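Local structure of Fe-regulated protein B (Neisseria meningitidis, 4AIP) at residues S553-T558 with I584-Y589; V606-P611 with G629-R634. The protein is a TonB-dependent iron transporter of the outer membrane, probably taking up iron in siderophore-bound form. All coordinates share one frame; numbering follows the deposited sequence.

Contact 1. Residues S553-T558 with I584-Y589; sequences SYFWQT and IKNHGY
Four backbone hydrogen bonds join Ser553-Thr558 to Ile584-Tyr589 as antiparallel strands. Phe555 exchanges N-H and C=O with Gly588, and Gln557 does the same with Asn586; in the second pair Gln557 N reaches Asn586 O at 2.7 Å. CA-H...O contacts fill the gaps between these pairs, for instance Tyr589 CA to Ser553 O.

Aromatic packing gathers round Gly588. Tyr554 lays its ring across the carbonyl, with Gly588 O 3.0 Å above the ring plane and over its centre. On the other face of the strand pair, Phe555 turns CG between its backbone N and carbonyl carbon (chi1 65°), which brings the ring over the glycine in an off-centre CH-pi contact, Gly588 CA lying 4.2 Å from the ring centroid. The Asn586 amide carbon meets the edge of that ring.

Among the side chains the one direct polar link is weak: Lys585 bends at chi2 and chi4 to offer NZ to Thr558 OG1 (3.0 Å). The buried amides hydrogen-bond to the plug instead, Gln557 NE2 to Thr163 O and Asn586 ND2 to Arg110 O.

Both segments belong to the transporter's beta-barrel, where strand 532-544 flanks Ser553-Thr558 and strand 600-615 flanks Ile584-Tyr589.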
ATOM      1  N   SER B 553     -36.110  26.716  18.290  1.00  7.65           N
ATOM      2  CA  SER B 553     -36.928  25.898  17.463  1.00  9.41           C
ATOM      3  C   SER B 553     -37.735  24.990  18.406  1.00 10.23           C
ATOM      4  O   SER B 553     -37.200  24.443  19.391  1.00 10.04           O
ATOM      5  CB  SER B 553     -36.080  25.022  16.514  1.00  9.69           C
ATOM      6  OG  SER B 553     -35.865  25.637  15.220  1.00 14.84           O
ATOM      7  N   TYR B 554     -39.039  24.900  18.132  1.00 10.07           N
ATOM      8  CA  TYR B 554     -39.863  23.801  18.629  1.00  9.39           C
ATOM      9  C   TYR B 554     -40.438  23.054  17.434  1.00  9.15           C
ATOM     10  O   TYR B 554     -40.743  23.661  16.389  1.00  9.75           O
ATOM     11  CB  TYR B 554     -40.957  24.292  19.578  1.00  9.50           C
ATOM     12  CG  TYR B 554     -41.322  23.215  20.603  1.00  9.64           C
ATOM     13  CD1 TYR B 554     -42.091  22.112  20.220  1.00  6.80           C
ATOM     14  CD2 TYR B 554     -40.824  23.243  21.915  1.00  6.60           C
ATOM     15  CE1 TYR B 554     -42.403  21.111  21.097  1.00  7.06           C
ATOM     16  CE2 TYR B 554     -41.121  22.225  22.799  1.00  5.86           C
ATOM     17  CZ  TYR B 554     -41.894  21.156  22.389  1.00  8.85           C
ATOM     18  OH  TYR B 554     -42.211  20.120  23.248  1.00 15.65           O
ATOM     19  N   PHE B 555     -40.539  21.737  17.564  1.00  8.41           N
ATOM     20  CA  PHE B 555     -40.971  20.884  16.443  1.00  8.12           C
ATOM     21  C   PHE B 555     -41.838  19.808  16.963  1.00  8.32           C
ATOM     22  O   PHE B 555     -41.680  19.373  18.121  1.00  8.12           O
ATOM     23  CB  PHE B 555     -39.757  20.243  15.669  1.00  8.44           C
ATOM     24  CG  PHE B 555     -38.937  19.242  16.511  1.00  7.17           C
ATOM     25  CD1 PHE B 555     -39.319  17.919  16.579  1.00  9.86           C
ATOM     26  CD2 PHE B 555     -37.834  19.643  17.237  1.00  4.14           C
ATOM     27  CE1 PHE B 555     -38.625  17.013  17.335  1.00  4.88           C
ATOM     28  CE2 PHE B 555     -37.144  18.733  18.012  1.00  4.44           C
ATOM     29  CZ  PHE B 555     -37.541  17.417  18.048  1.00  4.34           C
ATOM     30  N   TRP B 556     -42.771  19.390  16.090  1.00 10.35           N
ATOM     31  CA  TRP B 556     -43.623  18.205  16.264  1.00  9.69           C
ATOM     32  C   TRP B 556     -43.564  17.344  15.025  1.00  9.99           C
ATOM     33  O   TRP B 556     -43.719  17.869  13.894  1.00 10.51           O
ATOM     34  CB  TRP B 556     -45.087  18.608  16.496  1.00 10.55           C
ATOM     35  CG  TRP B 556     -45.326  19.536  17.681  1.00 11.91           C
ATOM     36  CD1 TRP B 556     -45.767  19.173  18.936  1.00  7.02           C
ATOM     37  CD2 TRP B 556     -45.144  20.979  17.704  1.00  9.16           C
ATOM     38  NE1 TRP B 556     -45.839  20.310  19.736  1.00  9.62           N
ATOM     39  CE2 TRP B 556     -45.496  21.424  19.008  1.00  9.43           C
ATOM     40  CE3 TRP B 556     -44.766  21.940  16.725  1.00 10.18           C
ATOM     41  CZ2 TRP B 556     -45.474  22.782  19.388  1.00  9.88           C
ATOM     42  CZ3 TRP B 556     -44.724  23.313  17.092  1.00 13.31           C
ATOM     43  CH2 TRP B 556     -45.082  23.714  18.447  1.00 12.58           C
ATOM     44  N   GLN B 557     -43.337  16.043  15.234  1.00  9.94           N
ATOM     45  CA  GLN B 557     -43.223  15.087  14.134  1.00 10.80           C
ATOM     46  C   GLN B 557     -44.175  13.891  14.342  1.00 11.99           C
ATOM     47  O   GLN B 557     -44.196  13.276  15.429  1.00 12.58           O
ATOM     48  CB  GLN B 557     -41.778  14.589  14.030  1.00  9.68           C
ATOM     49  CG  GLN B 557     -41.546  13.491  12.965  1.00 11.80           C
ATOM     50  CD  GLN B 557     -41.201  14.066  11.571  1.00 18.45           C
ATOM     51  OE1 GLN B 557     -41.988  14.813  10.959  1.00 20.03           O
ATOM     52  NE2 GLN B 557     -40.008  13.767  11.093  1.00 20.52           N
ATOM     53  N   THR B 558     -44.938  13.549  13.305  1.00 13.22           N
ATOM     54  CA  THR B 558     -45.621  12.253  13.274  1.00 14.24           C
ATOM     55  C   THR B 558     -45.203  11.545  12.011  1.00 15.20           C
ATOM     56  O   THR B 558     -45.159  12.160  10.947  1.00 17.29           O
ATOM     57  CB  THR B 558     -47.211  12.414  13.296  1.00 16.07           C
ATOM     58  OG1 THR B 558     -47.605  13.047  14.512  1.00 15.45           O
ATOM     59  CG2 THR B 558     -47.955  11.073  13.223  1.00 13.30           C
ATOM     60  N   ILE B 584     -44.631   6.831  14.428  1.00 18.20           N
ATOM     61  CA  ILE B 584     -43.577   7.426  15.168  1.00 16.42           C
ATOM     62  C   ILE B 584     -43.989   8.820  15.602  1.00 16.69           C
ATOM     63  O   ILE B 584     -44.669   9.547  14.831  1.00 15.31           O
ATOM     64  CB  ILE B 584     -42.228   7.446  14.396  1.00 17.21           C
ATOM     65  CG1 ILE B 584     -41.776   6.015  14.016  1.00 18.70           C
ATOM     66  CG2 ILE B 584     -41.089   8.121  15.249  1.00 14.91           C
ATOM     67  CD1 ILE B 584     -40.909   5.942  12.786  1.00 16.83           C
ATOM     68  N   LYS B 585     -43.599   9.155  16.848  1.00 13.20           N
ATOM     69  CA  LYS B 585     -43.716  10.494  17.315  1.00 15.50           C
ATOM     70  C   LYS B 585     -42.406  11.084  17.692  1.00 13.85           C
ATOM     71  O   LYS B 585     -41.560  10.422  18.214  1.00 14.32           O
ATOM     72  CB  LYS B 585     -44.694  10.611  18.483  1.00 18.00           C
ATOM     73  CG  LYS B 585     -45.929  11.412  18.067  1.00 23.13           C
ATOM     74  CD  LYS B 585     -47.175  10.560  17.921  1.00 25.99           C
ATOM     75  CE  LYS B 585     -48.147  11.210  16.910  1.00 28.48           C
ATOM     76  NZ  LYS B 585     -48.713  12.553  17.280  1.00 26.79           N
ATOM     77  N   ASN B 586     -42.216  12.339  17.374  1.00 13.12           N
ATOM     78  CA  ASN B 586     -41.114  13.010  17.918  1.00 15.13           C
ATOM     79  C   ASN B 586     -41.519  14.426  18.249  1.00 16.38           C
ATOM     80  O   ASN B 586     -42.399  14.977  17.580  1.00 18.45           O
ATOM     81  CB  ASN B 586     -39.928  12.965  16.959  1.00 15.32           C
ATOM     82  CG  ASN B 586     -38.612  13.254  17.656  1.00 17.67           C
ATOM     83  OD1 ASN B 586     -38.530  13.276  18.902  1.00 21.94           O
ATOM     84  ND2 ASN B 586     -37.578  13.516  16.866  1.00 20.65           N
ATOM     85  N   HIS B 587     -40.891  15.022  19.260  1.00 15.63           N
ATOM     86  CA  HIS B 587     -41.092  16.471  19.524  1.00 16.00           C
ATOM     87  C   HIS B 587     -40.038  16.968  20.444  1.00 12.99           C
ATOM     88  O   HIS B 587     -39.497  16.189  21.168  1.00 11.98           O
ATOM     89  CB  HIS B 587     -42.463  16.788  20.149  1.00 15.78           C
ATOM     90  CG  HIS B 587     -42.605  16.300  21.558  1.00 18.60           C
ATOM     91  ND1 HIS B 587     -43.207  15.097  21.875  1.00 20.83           N
ATOM     92  CD2 HIS B 587     -42.245  16.864  22.736  1.00 20.76           C
ATOM     93  CE1 HIS B 587     -43.217  14.941  23.181  1.00 18.62           C
ATOM     94  NE2 HIS B 587     -42.629  15.994  23.727  1.00 22.69           N
ATOM     95  N   GLY B 588     -39.771  18.269  20.437  1.00 13.52           N
ATOM     96  CA  GLY B 588     -38.809  18.847  21.370  1.00 12.70           C
ATOM     97  C   GLY B 588     -38.406  20.244  20.975  1.00 12.76           C
ATOM     98  O   GLY B 588     -39.131  20.934  20.290  1.00 14.48           O
ATOM     99  N   TYR B 589     -37.221  20.639  21.382  1.00 11.87           N
ATOM    100  CA  TYR B 589     -36.811  21.972  21.228  1.00 12.93           C
ATOM    101  C   TYR B 589     -35.305  21.981  21.146  1.00 13.39           C
ATOM    102  O   TYR B 589     -34.657  20.969  21.461  1.00 13.37           O
ATOM    103  CB  TYR B 589     -37.335  22.824  22.420  1.00 15.05           C
ATOM    104  CG  TYR B 589     -36.835  22.374  23.774  1.00 14.40           C
ATOM    105  CD1 TYR B 589     -37.391  21.233  24.396  1.00 18.21           C
ATOM    106  CD2 TYR B 589     -35.791  23.037  24.408  1.00 15.17           C
ATOM    107  CE1 TYR B 589     -36.965  20.789  25.651  1.00 19.30           C
ATOM    108  CE2 TYR B 589     -35.329  22.599  25.709  1.00 22.13           C
ATOM    109  CZ  TYR B 589     -35.918  21.480  26.311  1.00 20.79           C
ATOM    110  OH  TYR B 589     -35.499  21.032  27.549  1.00 18.12           O
TER

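Contact 2. Residues V606-P611 with G629-R634; sequences VSHSKP and GAQVGR
Gln631 reaches across from its loop to the carbonyl of Ser609, and its conformation sets the character of this contact. The chain leaves with CG anti to the backbone N (chi1 178°) and then bends at chi2 (67°), swinging the amide toward the strand. Gln631 NE2 gives a nearly straight hydrogen bond to Ser609 O, 2.9 Å long with 169° at the hydrogen; the donor lies in the carbonyl plane and the acceptor in the amide plane. The same nitrogen bonds to Val632 O in its own segment at 3.2 Å, so two carbonyls hold the amide's rotation. Gln631 OE1 sits 3.4 Å from Lys610 CG and takes a hydrogen bond from Arg612.

In the plug-filled beta-barrel of TonB-dependent receptors, this is a place where the wall turns irregular: regular strand geometry ends at Ser609 and resumes further on, and Gly629-Arg634 is the irregular end of the connection that leads into strand 635-644. The amide of Gln631 thus bonds to the strand where the loop backbone does not. Ala630 also pairs through its backbone with Gly111, tying the loop to the plug.

His608 occupies the middle, its ring plane nearly parallel to that of the Gln631 amide, although the two side chains cross at about a right angle. Arg634 CB comes to the edge of the imidazole, 3.4 Å from His608 ND1. Beyond CB the arginine bends at chi2 and chi3, passing CD within 3.6 Å of His608 CB and turning its guanidinium steeply to the imidazole plane. Val606 CG2 meets the guanidinium at its edge, 3.7 Å from Arg634 NE. At the other end, Pro611 CG rests 3.5 Å from Ala630 O.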
ATOM      1  N   VAL B 606     -28.660  24.131  23.791  1.00  9.72           N
ATOM      2  CA  VAL B 606     -29.330  23.057  24.554  1.00  9.65           C
ATOM      3  C   VAL B 606     -30.399  22.452  23.634  1.00 10.65           C
ATOM      4  O   VAL B 606     -30.972  23.138  22.763  1.00  8.94           O
ATOM      5  CB  VAL B 606     -29.997  23.628  25.907  1.00 11.54           C
ATOM      6  CG1 VAL B 606     -31.071  24.645  25.546  1.00 10.69           C
ATOM      7  CG2 VAL B 606     -30.625  22.537  26.845  1.00  6.50           C
ATOM      8  N   SER B 607     -30.656  21.165  23.818  1.00 10.60           N
ATOM      9  CA  SER B 607     -31.510  20.446  22.941  1.00 11.83           C
ATOM     10  C   SER B 607     -32.035  19.297  23.686  1.00 12.41           C
ATOM     11  O   SER B 607     -31.296  18.673  24.455  1.00 13.72           O
ATOM     12  CB  SER B 607     -30.720  19.900  21.780  1.00 14.21           C
ATOM     13  OG  SER B 607     -31.501  18.976  21.019  1.00 14.11           O
ATOM     14  N   HIS B 608     -33.328  19.055  23.525  1.00 12.25           N
ATOM     15  CA  HIS B 608     -33.920  17.834  24.022  1.00 14.23           C
ATOM     16  C   HIS B 608     -35.025  17.468  23.088  1.00 15.32           C
ATOM     17  O   HIS B 608     -35.794  18.345  22.646  1.00 14.75           O
ATOM     18  CB  HIS B 608     -34.503  17.995  25.412  1.00 15.82           C
ATOM     19  CG  HIS B 608     -35.075  16.731  25.966  1.00 21.52           C
ATOM     20  ND1 HIS B 608     -34.330  15.852  26.725  1.00 25.45           N
ATOM     21  CD2 HIS B 608     -36.312  16.183  25.847  1.00 26.87           C
ATOM     22  CE1 HIS B 608     -35.087  14.822  27.064  1.00 33.43           C
ATOM     23  NE2 HIS B 608     -36.295  15.000  26.546  1.00 34.07           N
ATOM     24  N   SER B 609     -35.131  16.159  22.823  1.00 16.24           N
ATOM     25  CA  SER B 609     -36.209  15.620  22.031  1.00 15.40           C
ATOM     26  C   SER B 609     -36.653  14.263  22.522  1.00 13.82           C
ATOM     27  O   SER B 609     -36.011  13.695  23.364  1.00 13.08           O
ATOM     28  CB  SER B 609     -35.745  15.591  20.602  1.00 16.71           C
ATOM     29  OG  SER B 609     -34.567  14.825  20.550  1.00 23.38           O
ATOM     30  N   LYS B 610     -37.774  13.744  22.014  1.00 14.43           N
ATOM     31  CA  LYS B 610     -38.352  12.510  22.549  1.00 16.60           C
ATOM     32  C   LYS B 610     -38.862  11.531  21.448  1.00 16.43           C
ATOM     33  O   LYS B 610     -40.057  11.472  21.178  1.00 19.29           O
ATOM     34  CB  LYS B 610     -39.472  12.860  23.542  1.00 17.05           C
ATOM     35  CG  LYS B 610     -40.080  11.661  24.308  1.00 24.19           C
ATOM     36  CD  LYS B 610     -41.507  12.034  24.857  1.00 31.81           C
ATOM     37  CE  LYS B 610     -41.942  11.151  26.037  1.00 32.47           C
ATOM     38  NZ  LYS B 610     -42.848  11.895  26.926  1.00 34.67           N
ATOM     39  N   PRO B 611     -37.958  10.793  20.793  1.00 15.34           N
ATOM     40  CA  PRO B 611     -38.433   9.881  19.759  1.00 14.85           C
ATOM     41  C   PRO B 611     -39.132   8.698  20.365  1.00 14.94           C
ATOM     42  O   PRO B 611     -38.553   8.043  21.269  1.00 12.56           O
ATOM     43  CB  PRO B 611     -37.129   9.376  19.055  1.00 14.96           C
ATOM     44  CG  PRO B 611     -35.954   9.844  19.974  1.00 15.52           C
ATOM     45  CD  PRO B 611     -36.486  10.990  20.761  1.00 14.98           C
ATOM     46  N   GLY B 629     -33.099   5.168  16.524  1.00 19.07           N
ATOM     47  CA  GLY B 629     -32.981   6.325  17.359  1.00 18.83           C
ATOM     48  C   GLY B 629     -32.487   5.949  18.711  1.00 19.76           C
ATOM     49  O   GLY B 629     -32.236   4.774  19.002  1.00 21.50           O
ATOM     50  N   ALA B 630     -32.342   6.951  19.561  1.00 20.13           N
ATOM     51  CA  ALA B 630     -32.078   6.695  20.972  1.00 20.56           C
ATOM     52  C   ALA B 630     -32.715   7.806  21.737  1.00 21.20           C
ATOM     53  O   ALA B 630     -32.768   8.917  21.219  1.00 22.31           O
ATOM     54  CB  ALA B 630     -30.579   6.681  21.255  1.00 20.19           C
ATOM     55  N   GLN B 631     -33.219   7.515  22.944  1.00 21.64           N
ATOM     56  CA  GLN B 631     -33.638   8.575  23.856  1.00 20.93           C
ATOM     57  C   GLN B 631     -32.415   9.104  24.559  1.00 21.62           C
ATOM     58  O   GLN B 631     -31.942   8.530  25.546  1.00 22.51           O
ATOM     59  CB  GLN B 631     -34.702   8.151  24.883  1.00 21.54           C
ATOM     60  CG  GLN B 631     -35.055   9.310  25.854  1.00 15.80           C
ATOM     61  CD  GLN B 631     -35.753  10.462  25.175  1.00 15.95           C
ATOM     62  OE1 GLN B 631     -36.923  10.383  24.818  1.00 20.61           O
ATOM     63  NE2 GLN B 631     -35.032  11.530  24.970  1.00 14.01           N
ATOM     64  N   VAL B 632     -31.938  10.228  24.033  1.00 21.28           N
ATOM     65  CA  VAL B 632     -30.674  10.842  24.405  1.00 20.05           C
ATOM     66  C   VAL B 632     -30.981  11.807  25.516  1.00 18.99           C
ATOM     67  O   VAL B 632     -32.036  12.430  25.499  1.00 18.86           O
ATOM     68  CB  VAL B 632     -30.114  11.638  23.189  1.00 20.24           C
ATOM     69  CG1 VAL B 632     -28.866  12.554  23.578  1.00 19.31           C
ATOM     70  CG2 VAL B 632     -29.796  10.669  22.023  1.00 18.71           C
ATOM     71  N   GLY B 633     -30.056  11.997  26.440  1.00 17.73           N
ATOM     72  CA  GLY B 633     -30.320  12.942  27.504  1.00 16.88           C
ATOM     73  C   GLY B 633     -30.361  14.350  26.963  1.00 16.46           C
ATOM     74  O   GLY B 633     -29.783  14.657  25.908  1.00 17.19           O
ATOM     75  N   ARG B 634     -31.064  15.220  27.654  1.00 16.25           N
ATOM     76  CA  ARG B 634     -30.992  16.589  27.264  1.00 17.50           C
ATOM     77  C   ARG B 634     -29.531  17.053  27.210  1.00 17.81           C
ATOM     78  O   ARG B 634     -28.742  16.780  28.131  1.00 17.86           O
ATOM     79  CB  ARG B 634     -31.733  17.419  28.267  1.00 18.39           C
ATOM     80  CG  ARG B 634     -31.482  18.852  27.956  1.00 23.28           C
ATOM     81  CD  ARG B 634     -32.715  19.634  28.044  1.00 28.14           C
ATOM     82  NE  ARG B 634     -32.650  20.498  29.210  1.00 36.00           N
ATOM     83  CZ  ARG B 634     -32.984  20.117  30.432  1.00 39.20           C
ATOM     84  NH1 ARG B 634     -33.388  18.869  30.635  1.00 43.25           N
ATOM     85  NH2 ARG B 634     -32.905  20.973  31.447  1.00 37.69           N
TER

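Contacts 1 and 2 follow one another along the chain and around the barrel wall, their centres about 11 Å apart. Strands 575-597 and 600-615 are direct neighbours, and probable backbone hydrogen bonds join them: Tyr589 N to His608 O and Lys610 N to His587 O. Contact 1 is regular strand pairing. Contact 2 is slightly the more buried, and each has one exposed residue, Trp556 in contact 1 and Lys610 in contact 2. One side of contact 2 is a loop, and a glutamine amide supplies its cross-segment hydrogen bond and an arginine's carbon chain much of its packing. Tyr589 bridges the two, its OH lying 3.2 Å from Arg634 CD.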